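PDB 5HMQ: 4-hydroxyphenylpyruvate dioxygenase from Pseudomonas putida, which catalyses the metal-dependent dehydration of 3-dehydroshikimate to protocatechuate, a step in quinate and shikimate degradation. Local coordinates for residues Leu39-Ala42 with Gln47-Gln50; Thr60-Phe65 with Asp88-Leu93. All blocks are in the same frame, centred on the assembly; numbering follows the deposited sequence.

Contact 1. Residues Leu39-Ala42 with Gln47-Gln50; sequences LYYA and QVRQ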
loop_
_atom_site.group_PDB
_atom_site.type_symbol
_atom_site.label_atom_id
_atom_site.label_comp_id
_atom_site.label_asym_id
_atom_site.label_seq_id
_atom_site.Cartn_x
_atom_site.Cartn_y
_atom_site.Cartn_z
ATOM N N LEU C 39 -18.194 -8.193 15.174
ATOM C CA LEU C 39 -19.373 -7.387 14.879
ATOM C C LEU C 39 -19.659 -7.341 13.385
ATOM O O LEU C 39 -20.824 -7.296 12.975
ATOM C CB LEU C 39 -19.175 -5.980 15.440
ATOM C CG LEU C 39 -20.366 -5.030 15.491
ATOM C CD1 LEU C 39 -21.455 -5.608 16.381
ATOM C CD2 LEU C 39 -19.917 -3.675 16.012
ATOM N N TYR C 40 -18.613 -7.355 12.562
ATOM C CA TYR C 40 -18.748 -7.311 11.113
ATOM C C TYR C 40 -18.824 -8.691 10.477
ATOM O O TYR C 40 -19.083 -8.786 9.272
ATOM C CB TYR C 40 -17.584 -6.520 10.510
ATOM C CG TYR C 40 -17.710 -5.026 10.715
ATOM C CD1 TYR C 40 -17.474 -4.453 11.958
ATOM C CD2 TYR C 40 -18.055 -4.187 9.662
ATOM C CE1 TYR C 40 -17.588 -3.092 12.152
ATOM C CE2 TYR C 40 -18.166 -2.822 9.844
ATOM C CZ TYR C 40 -17.934 -2.280 11.091
ATOM O OH TYR C 40 -18.045 -0.921 11.277
ATOM N N TYR C 41 -18.603 -9.754 11.244
ATOM C CA TYR C 41 -18.688 -11.104 10.705
ATOM C C TYR C 41 -20.139 -11.566 10.728
ATOM O O TYR C 41 -20.801 -11.510 11.770
ATOM C CB TYR C 41 -17.801 -12.051 11.514
ATOM C CG TYR C 41 -17.914 -13.506 11.117
ATOM C CD1 TYR C 41 -17.642 -13.914 9.819
ATOM C CD2 TYR C 41 -18.277 -14.472 12.046
ATOM C CE1 TYR C 41 -17.740 -15.241 9.453
ATOM C CE2 TYR C 41 -18.371 -15.804 11.692
ATOM C CZ TYR C 41 -18.107 -16.182 10.393
ATOM O OH TYR C 41 -18.204 -17.507 10.033
ATOM N N ALA C 42 -20.636 -12.012 9.571
ATOM C CA ALA C 42 -22.047 -12.361 9.445
ATOM C C ALA C 42 -22.393 -13.666 10.145
ATOM O O ALA C 42 -23.567 -13.897 10.456
ATOM C CB ALA C 42 -22.439 -12.448 7.969
ATOM N N GLN C 47 -19.511 -20.432 15.047
ATOM C CA GLN C 47 -18.887 -20.670 13.751
ATOM C C GLN C 47 -17.452 -20.165 13.725
ATOM O O GLN C 47 -16.607 -20.743 13.034
ATOM C CB GLN C 47 -19.723 -20.027 12.644
ATOM C CG GLN C 47 -21.049 -20.736 12.409
ATOM C CD GLN C 47 -21.918 -20.038 11.384
ATOM O OE1 GLN C 47 -22.344 -18.901 11.582
ATOM N NE2 GLN C 47 -22.190 -20.722 10.278
ATOM N N VAL C 48 -17.154 -19.089 14.458
ATOM C CA VAL C 48 -15.765 -18.662 14.603
ATOM C C VAL C 48 -14.962 -19.728 15.334
ATOM O O VAL C 48 -13.840 -20.067 14.935
ATOM C CB VAL C 48 -15.688 -17.305 15.327
ATOM C CG1 VAL C 48 -14.236 -16.901 15.535
ATOM C CG2 VAL C 48 -16.421 -16.247 14.535
ATOM N N ARG C 49 -15.531 -20.285 16.407
ATOM C CA ARG C 49 -14.868 -21.369 17.127
ATOM C C ARG C 49 -14.601 -22.556 16.211
ATOM O O ARG C 49 -13.543 -23.190 16.296
ATOM C CB ARG C 49 -15.715 -21.793 18.325
ATOM C CG ARG C 49 -15.132 -22.943 19.121
ATOM C CD ARG C 49 -16.032 -23.313 20.287
ATOM N NE ARG C 49 -15.360 -24.207 21.225
ATOM C CZ ARG C 49 -15.879 -24.603 22.382
ATOM N NH1 ARG C 49 -17.083 -24.184 22.747
ATOM N NH2 ARG C 49 -15.193 -25.416 23.174
ATOM N N GLN C 50 -15.552 -22.871 15.330
ATOM C CA GLN C 50 -15.367 -23.998 14.422
ATOM C C GLN C 50 -14.264 -23.717 13.408
ATOM O O GLN C 50 -13.465 -24.607 13.093
ATOM C CB GLN C 50 -16.681 -24.326 13.714
ATOM C CG GLN C 50 -16.636 -25.614 12.915
ATOM C CD GLN C 50 -16.378 -26.826 13.791
ATOM O OE1 GLN C 50 -17.088 -27.063 14.770
ATOM N NE2 GLN C 50 -15.350 -27.597 13.449
#
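Tyr41 and Val48 make the main touch: CG2 of Val48 lies 3.5 Å from CE2 and 3.6 Å from CD2 of Tyr41, so a single methyl rests by one ortho-meta bond of the ring. It approaches at a slant, and the two side chains run past one another in opposite directions. A second, looser touch is made beyond the ring, at the hydroxyl, where Tyr41 OH comes within 3.9 Å of Gln47 CB. No hydrogen bond crosses between the segments. The contact is therefore van der Waals in kind and small, burying 130 Å² in total.

Torsions explain how the partners arrive. With CG of Tyr41 trans to the backbone N (chi1 175°), the ring reaches from its loop across to helix 45-55, spanning a CA-to-CA gap of 9.0 Å between Tyr41 and Val48. In Val48, CG1 takes the position trans to the backbone N (chi1 177°), which places CG2 beside that N and presents it to the ring. Gln47 meets Tyr41 roughly at right angles and offers only its first methylene. Its amide oxygen OE1 is instead hydrogen-bonded to the backbone N of Ser44, tying the polar end back to the start of its own helix.

The backbone turns extended at Tyr41, just past helix 35-40, and this residue bridges to the next helix. Leu16 of helix 16-25 touches both Tyr41 and Val48, while Pro17 adds to the packing on the tyrosine. The preceding residue, Tyr40, serves the dimer: its O and OH bond to Gln387 and Gly408 of the second subunit. Contact 1 thus ties the loop leaving helix 35-40 to helix 45-55, beside helix 16-25, in the barrel's outer layer.

Contact 2. Residues Thr60-Phe65 with Asp88-Leu93; sequences TLFQPF and DLMQEL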
loop_
_atom_site.group_PDB
_atom_site.type_symbol
_atom_site.label_atom_id
_atom_site.label_comp_id
_atom_site.label_asym_id
_atom_site.label_seq_id
_atom_site.Cartn_x
_atom_site.Cartn_y
_atom_site.Cartn_z
ATOM N N THR C 60 -6.840 -17.490 21.924
ATOM C CA THR C 60 -6.107 -17.305 23.169
ATOM C C THR C 60 -6.575 -16.103 23.982
ATOM O O THR C 60 -6.185 -15.982 25.149
ATOM C CB THR C 60 -4.609 -17.160 22.879
ATOM O OG1 THR C 60 -4.389 -15.998 22.070
ATOM C CG2 THR C 60 -4.087 -18.381 22.138
ATOM N N LEU C 61 -7.396 -15.224 23.408
ATOM C CA LEU C 61 -7.829 -14.027 24.117
ATOM C C LEU C 61 -8.999 -13.389 23.384
ATOM O O LEU C 61 -9.041 -13.391 22.152
ATOM C CB LEU C 61 -6.680 -13.015 24.253
ATOM C CG LEU C 61 -7.024 -11.647 24.839
ATOM C CD1 LEU C 61 -7.390 -11.749 26.308
ATOM C CD2 LEU C 61 -5.877 -10.670 24.635
ATOM N N PHE C 62 -9.935 -12.841 24.153
ATOM C CA PHE C 62 -10.998 -11.992 23.637
ATOM C C PHE C 62 -10.784 -10.586 24.180
ATOM O O PHE C 62 -10.518 -10.413 25.373
ATOM C CB PHE C 62 -12.377 -12.520 24.042
ATOM C CG PHE C 62 -13.512 -11.612 23.654
ATOM C CD1 PHE C 62 -13.973 -11.579 22.350
ATOM C CD2 PHE C 62 -14.108 -10.784 24.592
ATOM C CE1 PHE C 62 -15.014 -10.747 21.986
ATOM C CE2 PHE C 62 -15.148 -9.946 24.236
ATOM C CZ PHE C 62 -15.602 -9.928 22.929
ATOM N N GLN C 63 -10.892 -9.588 23.308
ATOM C CA GLN C 63 -10.578 -8.212 23.689
ATOM C C GLN C 63 -11.231 -7.210 22.736
ATOM O O GLN C 63 -11.539 -7.551 21.594
ATOM C CB GLN C 63 -9.056 -8.009 23.720
ATOM C CG GLN C 63 -8.369 -8.169 22.371
ATOM C CD GLN C 63 -7.589 -6.935 21.956
ATOM O OE1 GLN C 63 -8.036 -5.808 22.161
ATOM N NE2 GLN C 63 -6.413 -7.144 21.375
ATOM N N PRO C 64 -11.456 -5.969 23.204
ATOM C CA PRO C 64 -11.186 -5.479 24.557
ATOM C C PRO C 64 -12.444 -5.266 25.395
ATOM O O PRO C 64 -13.555 -5.283 24.866
ATOM C CB PRO C 64 -10.494 -4.147 24.290
ATOM C CG PRO C 64 -11.217 -3.627 23.067
ATOM C CD PRO C 64 -11.702 -4.846 22.280
ATOM N N PHE C 65 -12.256 -5.072 26.698
ATOM C CA PHE C 65 -13.327 -4.717 27.624
ATOM C C PHE C 65 -12.922 -3.422 28.315
ATOM O O PHE C 65 -11.995 -3.413 29.131
ATOM C CB PHE C 65 -13.580 -5.839 28.629
ATOM C CG PHE C 65 -14.842 -5.665 29.428
ATOM C CD1 PHE C 65 -14.863 -4.855 30.551
ATOM C CD2 PHE C 65 -16.012 -6.295 29.042
ATOM C CE1 PHE C 65 -16.023 -4.692 31.286
ATOM C CE2 PHE C 65 -17.177 -6.133 29.770
ATOM C CZ PHE C 65 -17.181 -5.330 30.894
ATOM N N ASP C 88 -20.678 -14.769 28.200
ATOM C CA ASP C 88 -21.481 -15.602 27.306
ATOM C C ASP C 88 -20.829 -15.725 25.938
ATOM O O ASP C 88 -20.790 -16.813 25.352
ATOM C CB ASP C 88 -22.895 -15.033 27.162
ATOM C CG ASP C 88 -23.687 -15.080 28.455
ATOM O OD1 ASP C 88 -23.369 -15.916 29.328
ATOM O OD2 ASP C 88 -24.640 -14.285 28.594
ATOM N N LEU C 89 -20.310 -14.614 25.415
ATOM C CA LEU C 89 -19.705 -14.621 24.090
ATOM C C LEU C 89 -18.446 -15.481 24.063
ATOM O O LEU C 89 -18.214 -16.223 23.102
ATOM C CB LEU C 89 -19.396 -13.183 23.671
ATOM C CG LEU C 89 -18.885 -12.903 22.263
ATOM C CD1 LEU C 89 -19.906 -13.375 21.259
ATOM C CD2 LEU C 89 -18.633 -11.415 22.098
HETATM N N MSE C 90 -17.637 -15.408 25.114
HETATM C CA MSE C 90 -16.384 -16.152 25.190
HETATM C C MSE C 90 -16.604 -17.660 25.222
HETATM O O MSE C 90 -15.849 -18.417 24.613
HETATM C CB MSE C 90 -15.593 -15.721 26.422
HETATM C CG MSE C 90 -15.132 -14.283 26.367
HETATM SE SE MSE C 90 -14.740 -13.575 28.129
HETATM C CE MSE C 90 -13.250 -14.746 28.592
ATOM N N GLN C 91 -17.642 -18.093 25.938
ATOM C CA GLN C 91 -17.935 -19.521 25.997
ATOM C C GLN C 91 -18.429 -20.051 24.657
ATOM O O GLN C 91 -18.199 -21.222 24.335
ATOM C CB GLN C 91 -18.931 -19.808 27.117
ATOM C CG GLN C 91 -18.254 -19.871 28.478
ATOM C CD GLN C 91 -19.225 -19.980 29.635
ATOM O OE1 GLN C 91 -20.414 -19.703 29.492
ATOM N NE2 GLN C 91 -18.717 -20.385 30.794
ATOM N N GLU C 92 -19.084 -19.216 23.848
ATOM C CA GLU C 92 -19.401 -19.651 22.492
ATOM C C GLU C 92 -18.171 -19.641 21.594
ATOM O O GLU C 92 -18.091 -20.434 20.648
ATOM C CB GLU C 92 -20.495 -18.775 21.890
ATOM C CG GLU C 92 -21.810 -18.801 22.643
ATOM C CD GLU C 92 -22.623 -20.032 22.288
ATOM O OE1 GLU C 92 -22.333 -20.651 21.234
ATOM O OE2 GLU C 92 -23.557 -20.374 23.043
ATOM N N LEU C 93 -17.205 -18.765 21.874
ATOM C CA LEU C 93 -15.953 -18.754 21.127
ATOM C C LEU C 93 -15.006 -19.869 21.542
ATOM O O LEU C 93 -14.155 -20.268 20.741
ATOM C CB LEU C 93 -15.255 -17.403 21.297
ATOM C CG LEU C 93 -15.915 -16.202 20.619
ATOM C CD1 LEU C 93 -15.221 -14.917 21.034
ATOM C CD2 LEU C 93 -15.885 -16.366 19.110
#
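Phe62 is the one residue of strand 60-65 that meets helix 88-93, and Leu89 reaches it first. CD2 of Leu89 stands 3.5 Å from Phe62 CZ and 3.7 Å from Phe62 CE1, with the two side chains crossing at nearly a right angle. The phenyl group extends to this depth because its CG is trans to the backbone N (chi1 174°). One residue on, Met90, present as selenomethionine, works nearer the strand: its CG lies 4.0 Å from Phe62 CB, at the root of the aromatic side chain. Its chain then bends at the selenium, and the residue also packs on Val98 and Thr95. Leu93, one turn after Leu89, closes the set with CD1 3.8 Å from Phe62 CD1. The Leu93 N to Leu89 O bond of 3.0 Å keeps the two leucines on successive turns of one helix face.

Leu38 of helix 35-40 packs on Phe62 and on both leucines, adding to this buried apolar cluster. The axes of segments 60-65 and 88-93 approach to 9.9 Å and run roughly antiparallel, at 149°. Phe62 also shares backbone hydrogen bonds with Leu97 and Leu99 of the adjoining parallel strand. Strand 58-66, helix 76-93 and strand 97-101 thus form a beta-alpha-beta unit, the repeating element of a TIM barrel.

Contacts 1 and 2 are successive along the chain, with centres 12 Å apart, and they meet directly in the helical layer. Val48 CB of contact 1 lies 3.9 Å from Leu93 CD2 of contact 2, and Arg49 CB lies 3.3 Å from the Leu93 backbone O, so helix 45-55 packs against the end of helix 76-93. Their relation to catalysis differs. Contact 1 is remote from the metal sites. In contact 2 the side chain of Phe62 is about 13 Å from a bound magnesium ion, and its strand neighbour Gln63 hydrogen-bonds through NE2 to Glu241, a ligand of the catalytic metal, and to Glu32.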